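Local coordinates for conserved membrane protein (Chlamydia abortus, PDB 6GZU) that combines deubiquitinating and acetyltransferase activities as a secreted Chlamydia effector and induces Golgi fragmentation, at residues Lys57-Tyr62 with Thr171-Val176; Arg145-Phe150 with Asn167-Arg172; Val222-Gly227 with Gln232-Glu237. All blocks are in the same frame, centred on the assembly; numbering follows the deposited sequence.

Contact 1: residues Lys57-Tyr62 with Thr171-Val176. With ZN (zinc ion), chain C.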
loop_
_atom_site.group_PDB
_atom_site.type_symbol
_atom_site.label_atom_id
_atom_site.label_comp_id
_atom_site.label_asym_id
_atom_site.label_seq_id
_atom_site.Cartn_x
_atom_site.Cartn_y
_atom_site.Cartn_z
ATOM N N LYS A 57 4.670 3.080 -12.261
ATOM C CA LYS A 57 4.890 1.855 -13.059
ATOM C C LYS A 57 3.646 0.969 -13.019
ATOM O O LYS A 57 3.254 0.391 -14.042
ATOM C CB LYS A 57 6.109 1.059 -12.567
ATOM C CG LYS A 57 7.466 1.700 -12.948
ATOM C CD LYS A 57 8.641 0.970 -12.283
ATOM C CE LYS A 57 8.735 -0.480 -12.787
ATOM N NZ LYS A 57 8.850 -0.556 -14.287
ATOM N N ASP A 58 2.984 0.862 -11.865
ATOM C CA ASP A 58 1.815 -0.041 -11.804
ATOM C C ASP A 58 0.629 0.471 -12.620
ATOM O O ASP A 58 -0.179 -0.316 -13.097
ATOM C CB ASP A 58 1.405 -0.299 -10.342
ATOM C CG ASP A 58 2.366 -1.185 -9.633
ATOM O OD1 ASP A 58 2.978 -2.027 -10.315
ATOM O OD2 ASP A 58 2.497 -1.095 -8.415
ATOM N N LEU A 59 0.569 1.789 -12.849
ATOM C CA LEU A 59 -0.461 2.374 -13.720
ATOM C C LEU A 59 0.019 2.525 -15.153
ATOM O O LEU A 59 -0.652 3.180 -15.977
ATOM C CB LEU A 59 -0.867 3.759 -13.184
ATOM C CG LEU A 59 -1.543 3.615 -11.808
ATOM C CD1 LEU A 59 -1.690 5.025 -11.157
ATOM C CD2 LEU A 59 -2.864 2.968 -12.034
ATOM N N HIS A 60 1.158 1.912 -15.478
ATOM C CA HIS A 60 1.756 1.993 -16.835
ATOM C C HIS A 60 2.027 3.401 -17.323
ATOM O O HIS A 60 1.899 3.688 -18.529
ATOM C CB HIS A 60 0.908 1.187 -17.828
ATOM C CG HIS A 60 0.559 -0.176 -17.303
ATOM N ND1 HIS A 60 -0.655 -0.467 -16.713
ATOM C CD2 HIS A 60 1.297 -1.302 -17.198
ATOM C CE1 HIS A 60 -0.679 -1.739 -16.338
ATOM N NE2 HIS A 60 0.493 -2.272 -16.625
ATOM N N LEU A 61 2.401 4.265 -16.382
ATOM C CA LEU A 61 2.738 5.641 -16.644
ATOM C C LEU A 61 4.225 5.910 -16.563
ATOM O O LEU A 61 4.641 7.067 -16.526
ATOM C CB LEU A 61 2.007 6.538 -15.658
ATOM C CG LEU A 61 0.491 6.580 -15.897
ATOM C CD1 LEU A 61 -0.186 7.227 -14.719
ATOM C CD2 LEU A 61 0.173 7.316 -17.154
ATOM N N TYR A 62 5.060 4.884 -16.615
ATOM C CA TYR A 62 6.491 5.146 -16.526
ATOM C C TYR A 62 7.263 4.437 -17.631
ATOM O O TYR A 62 7.108 3.242 -17.820
ATOM C CB TYR A 62 7.029 4.751 -15.140
ATOM C CG TYR A 62 8.441 5.219 -15.010
ATOM C CD1 TYR A 62 8.721 6.580 -14.882
ATOM C CD2 TYR A 62 9.504 4.328 -15.118
ATOM C CE1 TYR A 62 10.015 7.040 -14.820
ATOM C CE2 TYR A 62 10.804 4.775 -15.065
ATOM C CZ TYR A 62 11.053 6.136 -14.919
ATOM O OH TYR A 62 12.345 6.606 -14.852
ATOM N N THR A 171 -0.521 14.932 -7.826
ATOM C CA THR A 171 -0.439 15.880 -8.934
ATOM C C THR A 171 -0.303 15.139 -10.258
ATOM O O THR A 171 -1.006 15.454 -11.239
ATOM C CB THR A 171 0.728 16.811 -8.712
ATOM O OG1 THR A 171 0.434 17.589 -7.539
ATOM C CG2 THR A 171 0.909 17.786 -9.937
ATOM N N ARG A 172 0.602 14.156 -10.331
ATOM C CA ARG A 172 0.779 13.421 -11.579
ATOM C C ARG A 172 -0.441 12.623 -12.008
ATOM O O ARG A 172 -0.761 12.574 -13.216
ATOM C CB ARG A 172 2.003 12.508 -11.523
ATOM C CG ARG A 172 3.325 13.312 -11.316
ATOM C CD ARG A 172 4.490 12.354 -11.593
ATOM N NE ARG A 172 5.766 12.905 -11.166
ATOM C CZ ARG A 172 6.434 13.767 -11.896
ATOM N NH1 ARG A 172 5.935 14.112 -13.076
ATOM N NH2 ARG A 172 7.611 14.243 -11.505
ATOM N N LEU A 173 -1.121 11.980 -11.060
ATOM C CA LEU A 173 -2.305 11.201 -11.400
ATOM C C LEU A 173 -3.469 12.108 -11.772
ATOM O O LEU A 173 -4.277 11.733 -12.619
ATOM C CB LEU A 173 -2.718 10.248 -10.286
ATOM C CG LEU A 173 -1.628 9.222 -9.935
ATOM C CD1 LEU A 173 -2.213 8.190 -9.019
ATOM C CD2 LEU A 173 -1.099 8.534 -11.248
ATOM N N GLY A 174 -3.560 13.303 -11.169
ATOM C CA GLY A 174 -4.601 14.251 -11.577
ATOM C C GLY A 174 -4.521 14.691 -13.022
ATOM O O GLY A 174 -5.526 15.062 -13.661
ATOM N N ASN A 175 -3.326 14.614 -13.575
ATOM C CA ASN A 175 -3.131 15.012 -14.972
ATOM C C ASN A 175 -3.602 13.900 -15.929
ATOM O O ASN A 175 -3.741 14.127 -17.146
ATOM C CB ASN A 175 -1.649 15.282 -15.241
ATOM C CG ASN A 175 -1.118 16.519 -14.535
ATOM O OD1 ASN A 175 -1.853 17.472 -14.262
ATOM N ND2 ASN A 175 0.184 16.519 -14.257
ATOM N N VAL A 176 -3.779 12.699 -15.406
ATOM C CA VAL A 176 -4.148 11.537 -16.234
ATOM C C VAL A 176 -5.609 11.160 -16.071
ATOM O O VAL A 176 -6.263 10.768 -17.042
ATOM C CB VAL A 176 -3.233 10.309 -15.885
ATOM C CG1 VAL A 176 -3.703 9.006 -16.624
ATOM C CG2 VAL A 176 -1.769 10.650 -16.225
HETATM ZN ZN ZN C . 0.701 -4.203 -16.262
#
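Set between L59, which meets L173, and L61, which meets L173 and V176, the imidazole of H60 is the flat group of this contact and binds the zinc through NE2. H60 NE2 lies 2.0 Å from the zinc ion, which C78, H80 and C95 complete. One face of the ring takes the carbonyl oxygen of D58, 3.5 Å above the plane and displaced toward the rim; the ring of H80 meets that of H60 with the planes at about 90°. D58 OD1 is hydrogen-bonded to H80 NE2, so a second-shell carboxylate helps to fix the rotation of a first-shell ligand, while D58 OD2 pairs with Y103 OH.

The backbone explains how one turn serves metal and core at once. H60 has positive phi (56°) and is the C-prime residue of a Schellman motif: its N reaches K57 O over 3.0 Å and L61 N bonds back to L56 O. L59 and L61 both direct their CB toward 171-176, where methyl groups alone do the touching. L59 CD1 meets L173 CD2 at 3.6 Å, the two side chains crossing at about a right angle. L61 forks: its CD1 is 3.8 Å from the same L173 CD2, and its CD2 meets V176 CG2 tip to tip at 4.0 Å. With chi1 at -60° and an extended second torsion, L173 CD2 touches both leucine CD1 methyls, the three forming a triangle.

In the fold this apolar cluster joins the turn that leaves helix 51-58, ahead of strand 62-63, to the C-terminal part of helix 159-174 and the residues just beyond. A salt bridge from R172 NE to E52 OE2 ties the same two helices, and L59 also touches Y177.

Contact 2: residues Arg145-Phe150 with Asn167-Arg172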
loop_
_atom_site.group_PDB
_atom_site.type_symbol
_atom_site.label_atom_id
_atom_site.label_comp_id
_atom_site.label_asym_id
_atom_site.label_seq_id
_atom_site.Cartn_x
_atom_site.Cartn_y
_atom_site.Cartn_z
ATOM N N ARG A 145 -10.437 9.668 -6.802
ATOM C CA ARG A 145 -9.352 10.648 -7.087
ATOM C C ARG A 145 -8.712 11.081 -5.769
ATOM O O ARG A 145 -8.628 12.299 -5.430
ATOM C CB ARG A 145 -9.834 11.851 -7.890
ATOM C CG ARG A 145 -10.415 11.424 -9.213
ATOM C CD ARG A 145 -10.767 12.688 -10.052
ATOM N NE ARG A 145 -9.636 13.260 -10.751
ATOM C CZ ARG A 145 -9.020 14.381 -10.413
ATOM N NH1 ARG A 145 -9.297 15.006 -9.263
ATOM N NH2 ARG A 145 -8.045 14.846 -11.207
ATOM N N GLU A 146 -8.245 10.086 -5.016
ATOM C CA GLU A 146 -7.629 10.381 -3.734
ATOM C C GLU A 146 -6.407 9.526 -3.524
ATOM O O GLU A 146 -6.324 8.373 -4.003
ATOM C CB GLU A 146 -8.637 10.191 -2.580
ATOM C CG GLU A 146 -9.105 8.765 -2.358
ATOM C CD GLU A 146 -10.267 8.615 -1.345
ATOM O OE1 GLU A 146 -11.000 9.596 -1.120
ATOM O OE2 GLU A 146 -10.443 7.524 -0.717
ATOM N N VAL A 147 -5.485 10.088 -2.752
ATOM C CA VAL A 147 -4.324 9.368 -2.220
ATOM C C VAL A 147 -4.470 9.380 -0.719
ATOM O O VAL A 147 -4.445 10.444 -0.090
ATOM C CB VAL A 147 -2.983 10.048 -2.676
ATOM C CG1 VAL A 147 -1.755 9.278 -2.120
ATOM C CG2 VAL A 147 -2.911 10.192 -4.201
ATOM N N VAL A 148 -4.712 8.195 -0.153
ATOM C CA VAL A 148 -4.889 8.059 1.280
ATOM C C VAL A 148 -3.625 7.511 1.934
ATOM O O VAL A 148 -3.073 6.507 1.487
ATOM C CB VAL A 148 -6.086 7.096 1.576
ATOM C CG1 VAL A 148 -6.240 6.845 3.106
ATOM C CG2 VAL A 148 -7.357 7.723 0.978
ATOM N N PHE A 149 -3.167 8.181 2.978
ATOM C CA PHE A 149 -2.001 7.719 3.712
ATOM C C PHE A 149 -2.410 7.334 5.131
ATOM O O PHE A 149 -2.982 8.159 5.891
ATOM C CB PHE A 149 -0.969 8.863 3.788
ATOM C CG PHE A 149 0.212 8.549 4.656
ATOM C CD1 PHE A 149 1.090 7.532 4.314
ATOM C CD2 PHE A 149 0.440 9.264 5.807
ATOM C CE1 PHE A 149 2.197 7.254 5.103
ATOM C CE2 PHE A 149 1.540 8.994 6.583
ATOM C CZ PHE A 149 2.400 7.990 6.250
ATOM N N PHE A 150 -2.131 6.083 5.485
ATOM C CA PHE A 150 -2.417 5.580 6.828
ATOM C C PHE A 150 -1.165 5.252 7.599
ATOM O O PHE A 150 -0.346 4.470 7.152
ATOM C CB PHE A 150 -3.296 4.313 6.732
ATOM C CG PHE A 150 -3.570 3.668 8.059
ATOM C CD1 PHE A 150 -2.650 2.775 8.610
ATOM C CD2 PHE A 150 -4.729 3.962 8.781
ATOM C CE1 PHE A 150 -2.887 2.206 9.857
ATOM C CE2 PHE A 150 -4.956 3.375 10.041
ATOM C CZ PHE A 150 -4.049 2.495 10.546
ATOM N N ASN A 167 2.129 14.119 -2.542
ATOM C CA ASN A 167 1.614 15.236 -3.339
ATOM C C ASN A 167 2.082 15.140 -4.757
ATOM O O ASN A 167 1.357 15.566 -5.680
ATOM C CB ASN A 167 1.956 16.578 -2.667
ATOM C CG ASN A 167 1.139 16.787 -1.454
ATOM O OD1 ASN A 167 1.578 16.480 -0.291
ATOM N ND2 ASN A 167 -0.071 17.242 -1.655
ATOM N N SER A 168 3.259 14.550 -4.976
ATOM C CA SER A 168 3.707 14.380 -6.340
ATOM C C SER A 168 2.850 13.300 -7.029
ATOM O O SER A 168 2.417 13.476 -8.186
ATOM C CB SER A 168 5.182 14.039 -6.347
ATOM O OG SER A 168 5.700 14.097 -7.642
ATOM N N ILE A 169 2.559 12.195 -6.352
ATOM C CA ILE A 169 1.640 11.211 -6.905
ATOM C C ILE A 169 0.308 11.884 -7.198
ATOM O O ILE A 169 -0.274 11.678 -8.279
ATOM C CB ILE A 169 1.439 10.056 -5.884
ATOM C CG1 ILE A 169 2.738 9.254 -5.769
ATOM C CG2 ILE A 169 0.240 9.162 -6.290
ATOM C CD1 ILE A 169 2.759 8.330 -4.515
ATOM N N ALA A 170 -0.234 12.642 -6.238
ATOM C CA ALA A 170 -1.577 13.226 -6.443
ATOM C C ALA A 170 -1.583 14.125 -7.658
ATOM O O ALA A 170 -2.576 14.141 -8.436
ATOM C CB ALA A 170 -1.981 14.028 -5.227
ATOM N N THR A 171 -0.521 14.932 -7.826
ATOM C CA THR A 171 -0.439 15.880 -8.934
ATOM C C THR A 171 -0.303 15.139 -10.258
ATOM O O THR A 171 -1.006 15.454 -11.239
ATOM C CB THR A 171 0.728 16.811 -8.712
ATOM O OG1 THR A 171 0.434 17.589 -7.539
ATOM C CG2 THR A 171 0.909 17.786 -9.937
ATOM N N ARG A 172 0.602 14.156 -10.331
ATOM C CA ARG A 172 0.779 13.421 -11.579
ATOM C C ARG A 172 -0.441 12.623 -12.008
ATOM O O ARG A 172 -0.761 12.574 -13.216
ATOM C CB ARG A 172 2.003 12.508 -11.523
ATOM C CG ARG A 172 3.325 13.312 -11.316
ATOM C CD ARG A 172 4.490 12.354 -11.593
ATOM N NE ARG A 172 5.766 12.905 -11.166
ATOM C CZ ARG A 172 6.434 13.767 -11.896
ATOM N NH1 ARG A 172 5.935 14.112 -13.076
ATOM N NH2 ARG A 172 7.611 14.243 -11.505
#
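V147 packing on I169 and A170 is a buried, wholly apolar strand-to-helix contact, in which one branch of a valine on strand 146-150 meets one face of helix 159-174. V147 and A170 are the closest residues of the two backbones, with 6.3 Å between V147 CA and A170 CA, a short spacing made possible by the small alanine. V147 CG1 is anti to the backbone N (chi1 -180°), leaving CG2 as the branch that touches the helix. That methyl lies 3.9 Å from I169 CG2, the valine and isoleucine side chains crossing at about a right angle. It also approaches the alanine, with V147 CG2 4.0 Å from A170 CA and 4.1 Å from A170 CB.

These elements are the first strand and the connecting helix of a beta-alpha-beta unit, 146-150, 159-174 and 188-191, whose two strands are parallel neighbours in the central mixed sheet. V189 of strand 188-191 touches A170, and V138 of strand 134-141 touches V147. The strand opens with a G1 beta bulge, R145 and E146 both facing N141, and R145 has a positive phi of 52°. Within the bulge, the CB of E146 points away from the helix, and its carboxylate forms salt bridges with K190 and R144 and a hydrogen bond with Y215 OH.

Within the helix, N167 O is gripped twice, from opposite faces of its carbonyl plane: T171 N is 2.9 Å from N167 O, and T171 OG1 donates to it over the same distance with a C=O...donor angle of 154°.

Contact 3: residues Val222-Gly227 with Gln232-Glu237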
loop_
_atom_site.group_PDB
_atom_site.type_symbol
_atom_site.label_atom_id
_atom_site.label_comp_id
_atom_site.label_asym_id
_atom_site.label_seq_id
_atom_site.Cartn_x
_atom_site.Cartn_y
_atom_site.Cartn_z
ATOM N N VAL A 222 -12.611 5.684 9.322
ATOM C CA VAL A 222 -11.425 6.085 10.093
ATOM C C VAL A 222 -11.529 5.341 11.404
ATOM O O VAL A 222 -12.615 5.289 11.979
ATOM C CB VAL A 222 -11.415 7.608 10.335
ATOM C CG1 VAL A 222 -10.273 8.033 11.229
ATOM C CG2 VAL A 222 -11.340 8.343 8.997
ATOM N N PRO A 223 -10.420 4.729 11.857
ATOM C CA PRO A 223 -10.486 3.912 13.070
ATOM C C PRO A 223 -10.860 4.781 14.236
ATOM O O PRO A 223 -10.580 6.004 14.249
ATOM C CB PRO A 223 -9.036 3.446 13.280
ATOM C CG PRO A 223 -8.378 3.628 12.007
ATOM C CD PRO A 223 -9.079 4.717 11.261
ATOM N N PRO A 224 -11.480 4.169 15.222
ATOM C CA PRO A 224 -11.910 4.959 16.359
ATOM C C PRO A 224 -10.765 5.290 17.312
ATOM O O PRO A 224 -9.776 4.555 17.386
ATOM C CB PRO A 224 -12.930 4.042 17.031
ATOM C CG PRO A 224 -12.428 2.671 16.728
ATOM C CD PRO A 224 -11.942 2.774 15.302
ATOM N N LEU A 225 -10.918 6.401 18.026
ATOM C CA LEU A 225 -10.020 6.766 19.097
ATOM C C LEU A 225 -10.444 5.913 20.285
ATOM O O LEU A 225 -11.616 5.920 20.683
ATOM C CB LEU A 225 -10.215 8.241 19.416
ATOM C CG LEU A 225 -9.162 8.962 20.250
ATOM C CD1 LEU A 225 -7.801 8.276 20.157
ATOM C CD2 LEU A 225 -9.070 10.377 19.737
ATOM N N MET A 226 -9.496 5.163 20.839
ATOM C CA MET A 226 -9.807 4.183 21.871
ATOM C C MET A 226 -8.828 4.281 23.003
ATOM O O MET A 226 -7.727 4.776 22.815
ATOM C CB MET A 226 -9.726 2.776 21.278
ATOM C CG MET A 226 -10.868 2.451 20.334
ATOM S SD MET A 226 -10.605 0.870 19.554
ATOM C CE MET A 226 -9.188 1.264 18.525
ATOM N N GLY A 227 -9.222 3.815 24.184
ATOM C CA GLY A 227 -8.246 3.578 25.229
ATOM C C GLY A 227 -7.253 2.492 24.813
ATOM O O GLY A 227 -7.501 1.735 23.876
ATOM N N GLN A 232 -6.312 -2.806 22.118
ATOM C CA GLN A 232 -5.760 -4.151 22.084
ATOM C C GLN A 232 -6.857 -5.159 21.821
ATOM O O GLN A 232 -6.688 -6.062 21.002
ATOM C CB GLN A 232 -5.010 -4.475 23.375
ATOM C CG GLN A 232 -3.704 -3.718 23.504
ATOM N N TYR A 233 -8.003 -4.987 22.472
ATOM C CA TYR A 233 -9.126 -5.913 22.266
ATOM C C TYR A 233 -9.661 -5.827 20.839
ATOM O O TYR A 233 -10.058 -6.835 20.252
ATOM C CB TYR A 233 -10.252 -5.626 23.273
ATOM C CG TYR A 233 -10.203 -6.465 24.521
ATOM C CD1 TYR A 233 -9.017 -6.602 25.251
ATOM C CD2 TYR A 233 -11.350 -7.094 24.991
ATOM C CE1 TYR A 233 -8.956 -7.361 26.431
ATOM N N PHE A 234 -9.659 -4.612 20.289
ATOM C CA PHE A 234 -10.100 -4.344 18.910
ATOM C C PHE A 234 -9.228 -5.090 17.901
ATOM O O PHE A 234 -9.734 -5.753 16.986
ATOM C CB PHE A 234 -10.051 -2.833 18.662
ATOM C CG PHE A 234 -10.579 -2.397 17.320
ATOM C CD1 PHE A 234 -11.938 -2.399 17.064
ATOM C CD2 PHE A 234 -9.723 -1.904 16.355
ATOM C CE1 PHE A 234 -12.425 -1.958 15.829
ATOM C CE2 PHE A 234 -10.206 -1.449 15.120
ATOM C CZ PHE A 234 -11.553 -1.484 14.854
ATOM N N LEU A 235 -7.913 -4.975 18.060
ATOM C CA LEU A 235 -6.959 -5.650 17.176
ATOM C C LEU A 235 -7.084 -7.147 17.324
ATOM O O LEU A 235 -6.991 -7.886 16.358
ATOM C CB LEU A 235 -5.533 -5.241 17.553
ATOM C CG LEU A 235 -4.468 -4.870 16.539
ATOM C CD1 LEU A 235 -5.015 -3.819 15.534
ATOM C CD2 LEU A 235 -3.280 -4.306 17.310
ATOM N N GLN A 236 -7.244 -7.612 18.561
ATOM C CA GLN A 236 -7.362 -9.044 18.793
ATOM C C GLN A 236 -8.582 -9.614 18.093
ATOM O O GLN A 236 -8.533 -10.713 17.540
ATOM C CB GLN A 236 -7.488 -9.334 20.281
ATOM C CG GLN A 236 -7.489 -10.787 20.591
ATOM C CD GLN A 236 -6.077 -11.319 20.723
ATOM O OE1 GLN A 236 -5.331 -11.391 19.743
ATOM N NE2 GLN A 236 -5.693 -11.676 21.961
ATOM N N GLU A 237 -9.690 -8.873 18.140
ATOM C CA GLU A 237 -10.923 -9.289 17.465
ATOM C C GLU A 237 -10.683 -9.448 15.961
ATOM O O GLU A 237 -11.180 -10.385 15.341
ATOM C CB GLU A 237 -12.013 -8.238 17.674
ATOM C CG GLU A 237 -13.389 -8.649 17.158
ATOM C CD GLU A 237 -14.508 -7.838 17.806
#
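M226 and F234 have the nearest alpha carbons of this pair, M226 CA lying 9.0 Å from F234 CA, so side chains must bridge the gap. Segment 222-227 runs as an extended loop, in which P223 and P224 follow one another, both at negative phi. It ends at G227, the N-cap position of helix 228-241, and 232-237 is regular helix, as its bonds from Q236 N to Q232 O at 2.9 Å and from E237 N to Y233 O at 3.0 Å indicate.

F234 CG is anti to the backbone N, which carries the ring out toward the loop. M226 and F234 cross at about a right angle in a Met-aromatic contact: M226 SD is 4.5 Å from the centroid of the F234 ring and 31° off the ring normal, an oblique approach. The loop thus folds back on the very helix it introduces, and W207 and L210 of helix 204-217 touch M226 and F234 respectively. The sulfur is nearest the root of the side chain, with M226 SD 3.8 Å from F234 CB. A bend at chi3 (-68°) then turns the methyl obliquely to the ring, where M226 CE comes within 3.9 Å of F234 CD2. At the far end of the ring, P224 CD reaches F234 CZ at 4.3 Å, another oblique and looser approach.

Contacts 1 and 2 adjoin, their centres about 11 Å apart: they share T171 and R172, and G174 CA lies 3.5 Å from R145 NH2. Strand 146-150 falls in the long interval between the segments of contact 1, and both contacts end on helix 159-174 or its exit, so that helix packs on the central sheet and, further along, on the zinc-binding turn. Contact 3 comes later, its centre about 35 Å from that of contact 1 across the chain's centre, yet F150 CE2 meets P223 CG at 4.0 Å. Strand 146-150 leads directly into D151, which with H134 and C204 probably forms a Cys-His-Asp triad, as expected of a CE-clan, Ulp1-like domain.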